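Local atomic coordinates of Atg1 tMIT (Kluyveromyces marxianus, PDB entry 4P1N), a protein that supplies the tandem MIT region of a serine/threonine protein kinase that is essential for autophagosome formation and serves the cytoplasm-to-vacuole transport pathway. Residues A21-S26 against S219-E224; R201-G206 against N210-A215; I225-H230 against E254-Y259; Y237-G240 against N244-S247. All coordinates share one frame; numbering follows the deposited sequence.

Contacts 1, 2 and 3 all use helix 209-227, successive parts of which meet different partners. Contact 1 is buried and the most central, about 4 Å from the chain's centre, and joins this helix to helix 10-33 through apolar side chains. The others are partly buried. Contact 2, the farthest out at about 22 Å from that centre, pairs the helix with 184-204 through a thiol, a methyl and a leucine. Contact 3 turns to helix 250-273 and adds a charged rim to its aliphatic packing; it touches contact 1 where Leu-223 meets Ile-256. Contact 4, nested inside the chain loop closed by contact 3, is the exception in being a strand pair joined by a backbone bond.

Contact 1. Residues A21-S26 against S219-E224; sequences AFVMYS and SLWMLE
Val-23 makes the closest contacts, setting one methyl against Met-222 and the other against Trp-221. Its aliphatic packing on Met-222 is the closer of the two: Val-23 CG1 lies 3.2 Å from Met-222 CG, tighter than normal carbon-carbon contact, and the exact value is doubtful. The approach is supported by Val-23 CG1 lying 3.9 Å from Met-222 SD as well. With CG1 turned away from the backbone N (chi1 163°), the valine presents this methyl to the methionine chain, which bends at its last torsion.

The aromatic part is looser. Val-23 CG2 stands 4.3 Å from Trp-221 CD1 and approaches the indole at a slant. Trp-221 continues along helix 10-33 onto Ser-16, Ala-19 and Lys-20, while Met-222 reaches Phe-27, so two neighbouring side chains of helix 209-227 follow opposite directions along the other helix. Leu-137 of the second subunit also packs on Val-23.

All the touching atoms across the segments are carbon or sulfur. The chemistry therefore implies a nondirectional, hydrophobic join between helices of the first and the second MIT domain.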
loop_
_atom_site.group_PDB
_atom_site.type_symbol
_atom_site.label_atom_id
_atom_site.label_comp_id
_atom_site.label_asym_id
_atom_site.label_seq_id
_atom_site.Cartn_x
_atom_site.Cartn_y
_atom_site.Cartn_z
ATOM N N ALA B 21 -9.303 -5.180 -0.061
ATOM C CA ALA B 21 -9.295 -3.804 -0.578
ATOM C C ALA B 21 -8.653 -3.790 -1.947
ATOM O O ALA B 21 -9.182 -3.222 -2.911
ATOM C CB ALA B 21 -8.556 -2.876 0.383
ATOM N N PHE B 22 -7.579 -4.535 -2.096
ATOM C CA PHE B 22 -6.868 -4.536 -3.372
ATOM C C PHE B 22 -7.737 -5.030 -4.516
ATOM O O PHE B 22 -7.765 -4.463 -5.595
ATOM C CB PHE B 22 -5.592 -5.411 -3.276
ATOM C CG PHE B 22 -4.851 -5.485 -4.573
ATOM C CD1 PHE B 22 -3.969 -4.474 -4.931
ATOM C CD2 PHE B 22 -5.105 -6.511 -5.494
ATOM C CE1 PHE B 22 -3.287 -4.523 -6.140
ATOM C CE2 PHE B 22 -4.411 -6.583 -6.698
ATOM C CZ PHE B 22 -3.531 -5.572 -7.052
ATOM N N VAL B 23 -8.420 -6.144 -4.288
ATOM C CA VAL B 23 -9.244 -6.748 -5.319
ATOM C C VAL B 23 -10.416 -5.829 -5.713
ATOM O O VAL B 23 -10.780 -5.692 -6.866
ATOM C CB VAL B 23 -9.705 -8.147 -4.821
ATOM C CG1 VAL B 23 -10.853 -8.652 -5.603
ATOM C CG2 VAL B 23 -8.546 -9.138 -4.938
ATOM N N MET B 24 -10.974 -5.143 -4.744
ATOM C CA MET B 24 -12.059 -4.229 -4.995
ATOM C C MET B 24 -11.536 -2.953 -5.706
ATOM O O MET B 24 -12.129 -2.437 -6.664
ATOM C CB MET B 24 -12.760 -3.937 -3.654
ATOM C CG MET B 24 -14.175 -3.416 -3.791
ATOM S SD MET B 24 -15.268 -4.557 -4.665
ATOM C CE MET B 24 -14.903 -6.018 -3.854
ATOM N N TYR B 25 -10.412 -2.445 -5.236
ATOM C CA TYR B 25 -9.807 -1.300 -5.849
ATOM C C TYR B 25 -9.483 -1.583 -7.308
ATOM O O TYR B 25 -9.735 -0.715 -8.177
ATOM C CB TYR B 25 -8.579 -0.872 -5.054
ATOM C CG TYR B 25 -7.614 0.047 -5.766
ATOM C CD1 TYR B 25 -7.782 1.389 -5.733
ATOM C CD2 TYR B 25 -6.482 -0.462 -6.470
ATOM C CE1 TYR B 25 -6.937 2.232 -6.392
ATOM C CE2 TYR B 25 -5.598 0.392 -7.122
ATOM C CZ TYR B 25 -5.807 1.735 -7.056
ATOM O OH TYR B 25 -4.958 2.629 -7.684
ATOM N N SER B 26 -8.902 -2.752 -7.586
ATOM C CA SER B 26 -8.520 -3.080 -8.980
ATOM C C SER B 26 -9.784 -3.203 -9.869
ATOM O O SER B 26 -9.752 -2.873 -11.033
ATOM C CB SER B 26 -7.719 -4.377 -9.077
ATOM O OG SER B 26 -6.704 -4.450 -8.084
ATOM N N SER B 219 -11.769 -14.412 -6.785
ATOM C CA SER B 219 -13.217 -14.609 -6.640
ATOM C C SER B 219 -13.621 -14.819 -5.212
ATOM O O SER B 219 -14.690 -14.404 -4.797
ATOM C CB SER B 219 -13.704 -15.830 -7.393
ATOM O OG SER B 219 -13.535 -15.698 -8.777
ATOM N N LEU B 220 -12.805 -15.544 -4.459
ATOM C CA LEU B 220 -13.135 -15.843 -3.100
ATOM C C LEU B 220 -13.016 -14.597 -2.242
ATOM O O LEU B 220 -13.879 -14.337 -1.432
ATOM C CB LEU B 220 -12.213 -16.922 -2.539
ATOM C CG LEU B 220 -12.523 -18.325 -3.039
ATOM C CD1 LEU B 220 -11.385 -19.226 -2.593
ATOM C CD2 LEU B 220 -13.860 -18.840 -2.513
ATOM N N TRP B 221 -11.945 -13.825 -2.416
ATOM C CA TRP B 221 -11.856 -12.562 -1.681
ATOM C C TRP B 221 -13.085 -11.711 -1.932
ATOM O O TRP B 221 -13.658 -11.172 -1.002
ATOM C CB TRP B 221 -10.634 -11.763 -2.062
ATOM C CG TRP B 221 -9.354 -12.347 -1.647
ATOM C CD1 TRP B 221 -8.291 -12.635 -2.470
ATOM C CD2 TRP B 221 -8.927 -12.659 -0.313
ATOM N NE1 TRP B 221 -7.244 -13.105 -1.729
ATOM C CE2 TRP B 221 -7.605 -13.129 -0.404
ATOM C CE3 TRP B 221 -9.514 -12.540 0.939
ATOM C CZ2 TRP B 221 -6.876 -13.500 0.693
ATOM C CZ3 TRP B 221 -8.792 -12.933 2.058
ATOM C CH2 TRP B 221 -7.483 -13.413 1.926
ATOM N N MET B 222 -13.508 -11.633 -3.190
ATOM C CA MET B 222 -14.678 -10.818 -3.586
ATOM C C MET B 222 -15.942 -11.252 -2.922
ATOM O O MET B 222 -16.648 -10.430 -2.353
ATOM C CB MET B 222 -14.873 -10.827 -5.098
ATOM C CG MET B 222 -13.732 -10.110 -5.802
ATOM S SD MET B 222 -13.974 -9.997 -7.587
ATOM C CE MET B 222 -15.305 -8.847 -7.704
ATOM N N LEU B 223 -16.232 -12.550 -2.965
ATOM C CA LEU B 223 -17.443 -13.074 -2.360
ATOM C C LEU B 223 -17.424 -13.025 -0.842
ATOM O O LEU B 223 -18.490 -12.913 -0.207
ATOM C CB LEU B 223 -17.712 -14.526 -2.834
ATOM C CG LEU B 223 -18.016 -14.733 -4.305
ATOM C CD1 LEU B 223 -18.095 -16.221 -4.640
ATOM C CD2 LEU B 223 -19.312 -14.040 -4.669
ATOM N N GLU B 224 -16.253 -13.151 -0.228
ATOM C CA GLU B 224 -16.185 -13.021 1.241
ATOM C C GLU B 224 -16.597 -11.644 1.702
ATOM O O GLU B 224 -17.198 -11.487 2.748
ATOM C CB GLU B 224 -14.804 -13.351 1.785
ATOM C CG GLU B 224 -14.672 -14.828 2.077
ATOM C CD GLU B 224 -13.256 -15.320 1.985
ATOM O OE1 GLU B 224 -13.092 -16.459 1.509
ATOM O OE2 GLU B 224 -12.327 -14.575 2.379
#

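Contact 2. Residues R201-G206 against N210-A215; sequences RLEMEG and NTCELA
Leu-202 and Glu-203 face Cys-212 across a helical hairpin, in which helix 184-204 runs into helix 209-227 through a short turn. The two are the first helices of the second MIT region, and their closest CA atoms, Glu-203 and Cys-212, are 6.3 Å apart.

Leu-202 meets the thiol from its root onward: its CB lies 4.1 Å from Cys-212 SG. Beyond the branch, CD2 reaches closer to the same sulfur, with Leu-202 CD2 and Cys-212 SG separated by 3.7 Å. That methyl has a second neighbour, Thr-211 CG2, and the two side chains run at about a right angle to one another. CD2 thus touches both a sulfur and a methyl, contributed by consecutive residues of the second helix.

The thiol owes its place to a first torsion of -61°, which holds SG beside the backbone N of Cys-212 and opposite its carbonyl carbon. It also touches the aliphatic root of Glu-203, whose CB is 3.9 Å from Cys-212 SG. The glutamate chain then extends to its carboxylate, where OE1 forms salt bridges with Lys-273 and Arg-266 and OE2 bonds Tyr-216 OH. On the other side of the contact, Thr-211 OG1 bonds Asn-134 of the second subunit.

A Schellman motif ends the first helix: the amide following Gly-206 bonds Leu-202 O. Gly-206 takes the C-prime position, with phi at +73°, and its own N makes a weak 3.3 Å bond to Glu-203 O.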
loop_
_atom_site.group_PDB
_atom_site.type_symbol
_atom_site.label_atom_id
_atom_site.label_comp_id
_atom_site.label_asym_id
_atom_site.label_seq_id
_atom_site.Cartn_x
_atom_site.Cartn_y
_atom_site.Cartn_z
ATOM N N ARG B 201 -12.312 -22.694 -17.331
ATOM C CA ARG B 201 -12.077 -22.906 -18.770
ATOM C C ARG B 201 -10.571 -22.893 -19.044
ATOM O O ARG B 201 -10.049 -23.750 -19.752
ATOM C CB ARG B 201 -12.784 -21.842 -19.604
ATOM N N LEU B 202 -9.869 -21.945 -18.440
ATOM C CA LEU B 202 -8.420 -21.890 -18.568
ATOM C C LEU B 202 -7.778 -23.191 -18.061
ATOM O O LEU B 202 -6.966 -23.825 -18.761
ATOM C CB LEU B 202 -7.849 -20.721 -17.783
ATOM C CG LEU B 202 -6.576 -20.134 -18.379
ATOM C CD1 LEU B 202 -6.949 -18.949 -19.261
ATOM C CD2 LEU B 202 -5.603 -19.670 -17.322
ATOM N N GLU B 203 -8.170 -23.583 -16.850
ATOM C CA GLU B 203 -7.628 -24.768 -16.208
ATOM C C GLU B 203 -7.775 -25.989 -17.120
ATOM O O GLU B 203 -6.840 -26.775 -17.240
ATOM C CB GLU B 203 -8.298 -25.012 -14.841
ATOM C CG GLU B 203 -7.448 -25.844 -13.887
ATOM C CD GLU B 203 -8.188 -26.333 -12.639
ATOM O OE1 GLU B 203 -7.987 -27.512 -12.289
ATOM O OE2 GLU B 203 -8.949 -25.565 -12.000
ATOM N N MET B 204 -8.929 -26.128 -17.779
ATOM C CA MET B 204 -9.156 -27.278 -18.661
ATOM C C MET B 204 -8.452 -27.184 -20.026
ATOM O O MET B 204 -8.298 -28.190 -20.702
ATOM C CB MET B 204 -10.647 -27.634 -18.804
ATOM C CG MET B 204 -11.594 -26.568 -19.299
ATOM S SD MET B 204 -13.300 -26.988 -18.850
ATOM C CE MET B 204 -13.645 -28.275 -20.042
ATOM N N GLU B 205 -7.980 -26.000 -20.397
ATOM C CA GLU B 205 -7.181 -25.833 -21.614
ATOM C C GLU B 205 -5.673 -25.999 -21.359
ATOM O O GLU B 205 -4.863 -25.658 -22.219
ATOM C CB GLU B 205 -7.488 -24.469 -22.257
ATOM C CG GLU B 205 -8.851 -24.434 -22.930
ATOM C CD GLU B 205 -9.225 -23.061 -23.448
ATOM O OE1 GLU B 205 -9.262 -22.103 -22.640
ATOM O OE2 GLU B 205 -9.498 -22.945 -24.666
ATOM N N GLY B 206 -5.300 -26.535 -20.190
ATOM C CA GLY B 206 -3.894 -26.733 -19.823
ATOM C C GLY B 206 -3.171 -25.439 -19.484
ATOM O O GLY B 206 -1.940 -25.363 -19.514
ATOM N N ASN B 210 -0.739 -21.146 -11.855
ATOM C CA ASN B 210 -0.658 -20.004 -10.969
ATOM C C ASN B 210 -1.730 -18.999 -11.327
ATOM O O ASN B 210 -2.402 -18.462 -10.440
ATOM C CB ASN B 210 0.717 -19.353 -11.050
ATOM C CG ASN B 210 1.821 -20.252 -10.536
ATOM O OD1 ASN B 210 2.991 -19.899 -10.610
ATOM N ND2 ASN B 210 1.462 -21.413 -10.013
ATOM N N THR B 211 -1.905 -18.788 -12.633
ATOM C CA THR B 211 -2.905 -17.847 -13.147
ATOM C C THR B 211 -4.268 -18.273 -12.646
ATOM O O THR B 211 -5.009 -17.467 -12.103
ATOM C CB THR B 211 -2.854 -17.793 -14.698
ATOM O OG1 THR B 211 -1.548 -17.366 -15.100
ATOM C CG2 THR B 211 -3.870 -16.852 -15.268
ATOM N N CYS B 212 -4.563 -19.564 -12.778
ATOM C CA CYS B 212 -5.827 -20.115 -12.304
ATOM C C CYS B 212 -6.000 -19.958 -10.799
ATOM O O CYS B 212 -7.097 -19.633 -10.353
ATOM C CB CYS B 212 -5.940 -21.583 -12.654
ATOM S SG CYS B 212 -5.906 -21.899 -14.414
ATOM N N GLU B 213 -4.914 -20.161 -10.046
ATOM C CA GLU B 213 -4.946 -20.097 -8.580
ATOM C C GLU B 213 -5.293 -18.710 -8.084
ATOM O O GLU B 213 -6.101 -18.542 -7.182
ATOM C CB GLU B 213 -3.597 -20.509 -7.962
ATOM C CG GLU B 213 -3.501 -20.209 -6.456
ATOM C CD GLU B 213 -2.291 -20.830 -5.751
ATOM O OE1 GLU B 213 -1.381 -21.333 -6.445
ATOM O OE2 GLU B 213 -2.257 -20.799 -4.490
ATOM N N LEU B 214 -4.657 -17.716 -8.682
ATOM C CA LEU B 214 -4.897 -16.337 -8.321
ATOM C C LEU B 214 -6.304 -15.905 -8.679
ATOM O O LEU B 214 -6.930 -15.182 -7.912
ATOM C CB LEU B 214 -3.880 -15.444 -9.008
ATOM C CG LEU B 214 -3.869 -14.053 -8.381
ATOM C CD1 LEU B 214 -2.510 -13.804 -7.733
ATOM C CD2 LEU B 214 -4.203 -13.015 -9.431
ATOM N N ALA B 215 -6.814 -16.356 -9.826
ATOM C CA ALA B 215 -8.189 -16.056 -10.190
ATOM C C ALA B 215 -9.190 -16.611 -9.172
ATOM O O ALA B 215 -10.013 -15.867 -8.643
ATOM C CB ALA B 215 -8.508 -16.537 -11.591
#

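Contact 3. Residues I225-H230 against E254-Y259; sequences ILLDEH and EMIRKY
Leu-227 forks over the aliphatic root of Arg-257 while its stem rests on Ile-256. Both leucine methyls, CD1 and CD2, come to 3.9 Å from Arg-257 CG, so the methylene faces the mouth of the fork. The stem makes an equally close approach, Leu-227 CG standing 3.9 Å from Ile-256 CG2. These two side chains run past one another in opposite senses, which brings Leu-227 CD2 within 4.0 Å of Ile-256 CG2 too.

The two branches of Ile-256 serve different leucines. At a chi1 of -65°, CG2 is turned away from the backbone N and meets Leu-227, whereas the CG1 arm carries CD1 to Leu-226. There Ile-256 CD1 and Leu-226 CD1 touch at 4.0 Å, the chains crossing at about a right angle.

The arginine chain bends at chi3, and its far end turns back along its own helix. Arg-257 NH1 pairs with Glu-254 OE1 at 3.3 Å in a salt bridge: the oxygen is met on its anti side and lies 9° out of the guanidinium plane. This charged group marks the exposed rim of otherwise aliphatic packing.

Leu-223, one turn earlier on helix 209-227, extends the packing onto Ile-256. Leu-226 also touches Glu-185 and Ile-188, and Ile-225 meets Lys-20 and Ile-115, so this part of the chain is packed among four helices: 10-33, 95-129, 184-204 and 250-273.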
loop_
_atom_site.group_PDB
_atom_site.type_symbol
_atom_site.label_atom_id
_atom_site.label_comp_id
_atom_site.label_asym_id
_atom_site.label_seq_id
_atom_site.Cartn_x
_atom_site.Cartn_y
_atom_site.Cartn_z
ATOM N N ILE B 225 -16.311 -10.640 0.882
ATOM C CA ILE B 225 -16.746 -9.304 1.182
ATOM C C ILE B 225 -18.258 -9.294 1.411
ATOM O O ILE B 225 -18.747 -8.661 2.344
ATOM C CB ILE B 225 -16.316 -8.329 0.070
ATOM C CG1 ILE B 225 -14.807 -8.137 0.142
ATOM C CG2 ILE B 225 -17.029 -6.986 0.211
ATOM C CD1 ILE B 225 -14.221 -7.568 -1.136
ATOM N N LEU B 226 -18.979 -10.031 0.576
ATOM C CA LEU B 226 -20.425 -10.060 0.619
ATOM C C LEU B 226 -20.985 -10.872 1.779
ATOM O O LEU B 226 -22.146 -10.721 2.112
ATOM C CB LEU B 226 -20.964 -10.623 -0.678
ATOM C CG LEU B 226 -20.567 -9.918 -1.981
ATOM C CD1 LEU B 226 -21.301 -10.533 -3.154
ATOM C CD2 LEU B 226 -20.901 -8.433 -1.863
ATOM N N LEU B 227 -20.173 -11.750 2.358
ATOM C CA LEU B 227 -20.575 -12.565 3.505
ATOM C C LEU B 227 -20.036 -11.991 4.800
ATOM O O LEU B 227 -20.330 -12.505 5.850
ATOM C CB LEU B 227 -20.071 -14.002 3.351
ATOM C CG LEU B 227 -20.667 -14.787 2.180
ATOM C CD1 LEU B 227 -19.992 -16.145 2.051
ATOM C CD2 LEU B 227 -22.167 -14.928 2.350
ATOM N N ASP B 228 -19.238 -10.935 4.727
ATOM C CA ASP B 228 -18.675 -10.357 5.921
ATOM C C ASP B 228 -19.600 -9.263 6.454
ATOM O O ASP B 228 -19.877 -8.258 5.769
ATOM C CB ASP B 228 -17.285 -9.802 5.609
ATOM C CG ASP B 228 -16.560 -9.313 6.844
ATOM O OD1 ASP B 228 -17.124 -8.514 7.612
ATOM O OD2 ASP B 228 -15.394 -9.693 7.028
ATOM N N GLU B 229 -20.036 -9.436 7.700
ATOM C CA GLU B 229 -21.003 -8.523 8.310
ATOM C C GLU B 229 -20.501 -7.092 8.395
ATOM O O GLU B 229 -21.267 -6.184 8.174
ATOM C CB GLU B 229 -21.466 -9.012 9.706
ATOM N N HIS B 230 -19.223 -6.894 8.687
ATOM C CA HIS B 230 -18.666 -5.548 8.747
ATOM C C HIS B 230 -18.383 -4.962 7.349
ATOM O O HIS B 230 -17.976 -3.821 7.289
ATOM C CB HIS B 230 -17.327 -5.458 9.534
ATOM C CG HIS B 230 -17.064 -6.578 10.500
ATOM N ND1 HIS B 230 -16.294 -7.677 10.170
ATOM C CD2 HIS B 230 -17.407 -6.740 11.805
ATOM C CE1 HIS B 230 -16.205 -8.481 11.216
ATOM N NE2 HIS B 230 -16.873 -7.937 12.220
ATOM N N GLU B 254 -27.190 -17.351 1.243
ATOM C CA GLU B 254 -27.069 -18.805 1.133
ATOM C C GLU B 254 -26.547 -19.243 -0.250
ATOM O O GLU B 254 -25.715 -20.126 -0.345
ATOM C CB GLU B 254 -28.407 -19.481 1.481
ATOM C CG GLU B 254 -28.377 -21.005 1.451
ATOM C CD GLU B 254 -27.138 -21.601 2.117
ATOM O OE1 GLU B 254 -26.672 -21.054 3.148
ATOM O OE2 GLU B 254 -26.629 -22.624 1.602
ATOM N N MET B 255 -27.020 -18.615 -1.313
ATOM C CA MET B 255 -26.474 -18.871 -2.640
ATOM C C MET B 255 -24.975 -18.509 -2.758
ATOM O O MET B 255 -24.189 -19.284 -3.313
ATOM C CB MET B 255 -27.286 -18.093 -3.668
ATOM C CG MET B 255 -27.149 -18.591 -5.090
ATOM S SD MET B 255 -28.044 -17.541 -6.257
ATOM C CE MET B 255 -29.732 -17.929 -5.838
ATOM N N ILE B 256 -24.585 -17.338 -2.243
ATOM C CA ILE B 256 -23.177 -16.908 -2.236
ATOM C C ILE B 256 -22.339 -17.866 -1.397
ATOM O O ILE B 256 -21.228 -18.239 -1.796
ATOM C CB ILE B 256 -22.996 -15.431 -1.746
ATOM C CG1 ILE B 256 -23.661 -14.462 -2.720
ATOM C CG2 ILE B 256 -21.523 -15.043 -1.627
ATOM C CD1 ILE B 256 -24.135 -13.174 -2.098
ATOM N N ARG B 257 -22.869 -18.291 -0.256
ATOM C CA ARG B 257 -22.194 -19.303 0.544
ATOM C C ARG B 257 -21.898 -20.572 -0.271
ATOM O O ARG B 257 -20.818 -21.148 -0.147
ATOM C CB ARG B 257 -23.008 -19.664 1.788
ATOM C CG ARG B 257 -22.735 -18.753 2.957
ATOM C CD ARG B 257 -23.367 -19.266 4.249
ATOM N NE ARG B 257 -23.720 -18.121 5.081
ATOM C CZ ARG B 257 -24.949 -17.647 5.256
ATOM N NH1 ARG B 257 -26.002 -18.232 4.692
ATOM N NH2 ARG B 257 -25.125 -16.575 6.023
ATOM N N LYS B 258 -22.851 -21.001 -1.097
ATOM C CA LYS B 258 -22.666 -22.203 -1.901
ATOM C C LYS B 258 -21.519 -22.001 -2.891
ATOM O O LYS B 258 -20.595 -22.804 -2.967
ATOM C CB LYS B 258 -23.951 -22.586 -2.653
ATOM C CG LYS B 258 -25.176 -22.829 -1.771
ATOM C CD LYS B 258 -25.114 -24.125 -0.972
ATOM C CE LYS B 258 -25.757 -25.303 -1.709
ATOM N NZ LYS B 258 -27.197 -25.504 -1.365
ATOM N N TYR B 259 -21.568 -20.909 -3.635
ATOM C CA TYR B 259 -20.471 -20.566 -4.568
ATOM C C TYR B 259 -19.120 -20.472 -3.902
ATOM O O TYR B 259 -18.128 -20.972 -4.436
ATOM C CB TYR B 259 -20.803 -19.305 -5.339
ATOM C CG TYR B 259 -21.863 -19.549 -6.390
ATOM C CD1 TYR B 259 -21.603 -20.401 -7.443
ATOM C CD2 TYR B 259 -23.116 -18.944 -6.324
ATOM C CE1 TYR B 259 -22.551 -20.663 -8.411
ATOM C CE2 TYR B 259 -24.078 -19.188 -7.299
ATOM C CZ TYR B 259 -23.773 -20.058 -8.334
ATOM O OH TYR B 259 -24.644 -20.338 -9.330
#

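Contact 4. Residues Y237-G240 against N244-S247; sequences YDDG and NITS
Tyr-237 and Ile-245 make the close part of the contact through their backbones. Ile-245 N donates to Tyr-237 O over 3.0 Å, and the donor stands nearly on the line of the carbonyl bond (C=O...N 164°). The N-H itself is less well aimed, with an angle of 137° at the hydrogen. The same oxygen receives a CA-H...O contact from Asn-244 CA at 3.3 Å, and the CB atoms of Tyr-237 and Ile-245 come to 4.4 Å of each other. Beside them the tyrosine ring packs more loosely: Ser-247 OG lies obliquely to it, 4.3 Å from Tyr-237 CE2.

The element is a small beta hairpin of two short, weakly bonded antiparallel strands, about 237-238 and 244-245, in which Asp-238 and Asn-244 form a non-hydrogen-bonded pair with CA atoms 4.5 Å apart. With CG of Asn-244 beside its own backbone N (chi1 -62°), the amide is brought to Asp-238, ND2 lying 3.8 Å from Asp-238 CA in a packing contact.

Toward the turn the packing thins out. Asp-239 OD1 is 3.9 Å from Ile-245 CD1, a polar atom against a methyl, where the side chains cross at about a right angle. Asp-238 OD1 accepts from Gly-240 N in an Asx turn, although the modelled separation is implausibly short. Gly-240 itself is exposed, while beyond Ile-245, Thr-246 O accepts a hydrogen bond from a basic side chain of another protein and Ser-247 makes backbone bonds to it.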
loop_
_atom_site.group_PDB
_atom_site.type_symbol
_atom_site.label_atom_id
_atom_site.label_comp_id
_atom_site.label_asym_id
_atom_site.label_seq_id
_atom_site.Cartn_x
_atom_site.Cartn_y
_atom_site.Cartn_z
ATOM N N TYR B 237 -27.027 2.969 1.244
ATOM C CA TYR B 237 -28.249 2.784 2.051
ATOM C C TYR B 237 -27.972 3.065 3.513
ATOM O O TYR B 237 -27.778 2.155 4.303
ATOM C CB TYR B 237 -28.833 1.388 1.878
ATOM C CG TYR B 237 -29.337 1.168 0.478
ATOM C CD1 TYR B 237 -30.401 1.908 -0.030
ATOM C CD2 TYR B 237 -28.720 0.261 -0.353
ATOM C CE1 TYR B 237 -30.838 1.720 -1.327
ATOM C CE2 TYR B 237 -29.144 0.065 -1.645
ATOM C CZ TYR B 237 -30.202 0.790 -2.121
ATOM O OH TYR B 237 -30.570 0.557 -3.402
ATOM N N ASP B 238 -27.947 4.344 3.851
ATOM C CA ASP B 238 -27.619 4.807 5.200
ATOM C C ASP B 238 -28.907 4.836 6.028
ATOM O O ASP B 238 -29.978 5.220 5.549
ATOM C CB ASP B 238 -26.895 6.172 5.162
ATOM C CG ASP B 238 -26.763 6.849 6.565
ATOM O OD1 ASP B 238 -27.796 7.170 7.194
ATOM O OD2 ASP B 238 -25.626 7.092 7.021
ATOM N N ASP B 239 -28.755 4.408 7.272
ATOM C CA ASP B 239 -29.820 4.360 8.315
ATOM C C ASP B 239 -30.505 5.690 8.672
ATOM O O ASP B 239 -31.654 5.722 9.108
ATOM C CB ASP B 239 -29.156 3.868 9.628
ATOM C CG ASP B 239 -29.951 2.856 10.318
ATOM O OD1 ASP B 239 -31.003 2.555 9.775
ATOM O OD2 ASP B 239 -29.534 2.362 11.392
ATOM N N GLY B 240 -29.765 6.786 8.588
ATOM C CA GLY B 240 -30.170 8.017 9.319
ATOM C C GLY B 240 -29.570 8.053 10.724
ATOM O O GLY B 240 -29.779 9.003 11.468
ATOM N N ASN B 244 -25.039 1.700 7.672
ATOM C CA ASN B 244 -25.338 1.159 6.364
ATOM C C ASN B 244 -26.022 -0.160 6.527
ATOM O O ASN B 244 -25.738 -0.906 7.454
ATOM C CB ASN B 244 -24.044 1.059 5.547
ATOM C CG ASN B 244 -23.416 2.443 5.343
ATOM O OD1 ASN B 244 -22.316 2.699 5.776
ATOM N ND2 ASN B 244 -24.154 3.343 4.748
ATOM N N ILE B 245 -26.931 -0.434 5.610
ATOM C CA ILE B 245 -27.830 -1.527 5.727
ATOM C C ILE B 245 -27.455 -2.567 4.654
ATOM O O ILE B 245 -27.109 -2.205 3.514
ATOM C CB ILE B 245 -29.271 -1.017 5.529
ATOM C CG1 ILE B 245 -29.675 -0.061 6.672
ATOM C CG2 ILE B 245 -30.261 -2.174 5.417
ATOM C CD1 ILE B 245 -29.339 -0.529 8.079
ATOM N N THR B 246 -27.524 -3.845 5.026
ATOM C CA THR B 246 -27.278 -4.901 4.056
ATOM C C THR B 246 -28.501 -5.009 3.175
ATOM O O THR B 246 -29.629 -4.927 3.638
ATOM C CB THR B 246 -26.975 -6.254 4.702
ATOM O OG1 THR B 246 -25.852 -6.096 5.573
ATOM C CG2 THR B 246 -26.629 -7.292 3.635
ATOM N N SER B 247 -28.243 -5.146 1.895
ATOM C CA SER B 247 -29.252 -5.103 0.856
ATOM C C SER B 247 -29.561 -6.508 0.343
ATOM O O SER B 247 -30.520 -6.716 -0.394
ATOM C CB SER B 247 -28.699 -4.254 -0.295
ATOM O OG SER B 247 -29.654 -4.177 -1.335
#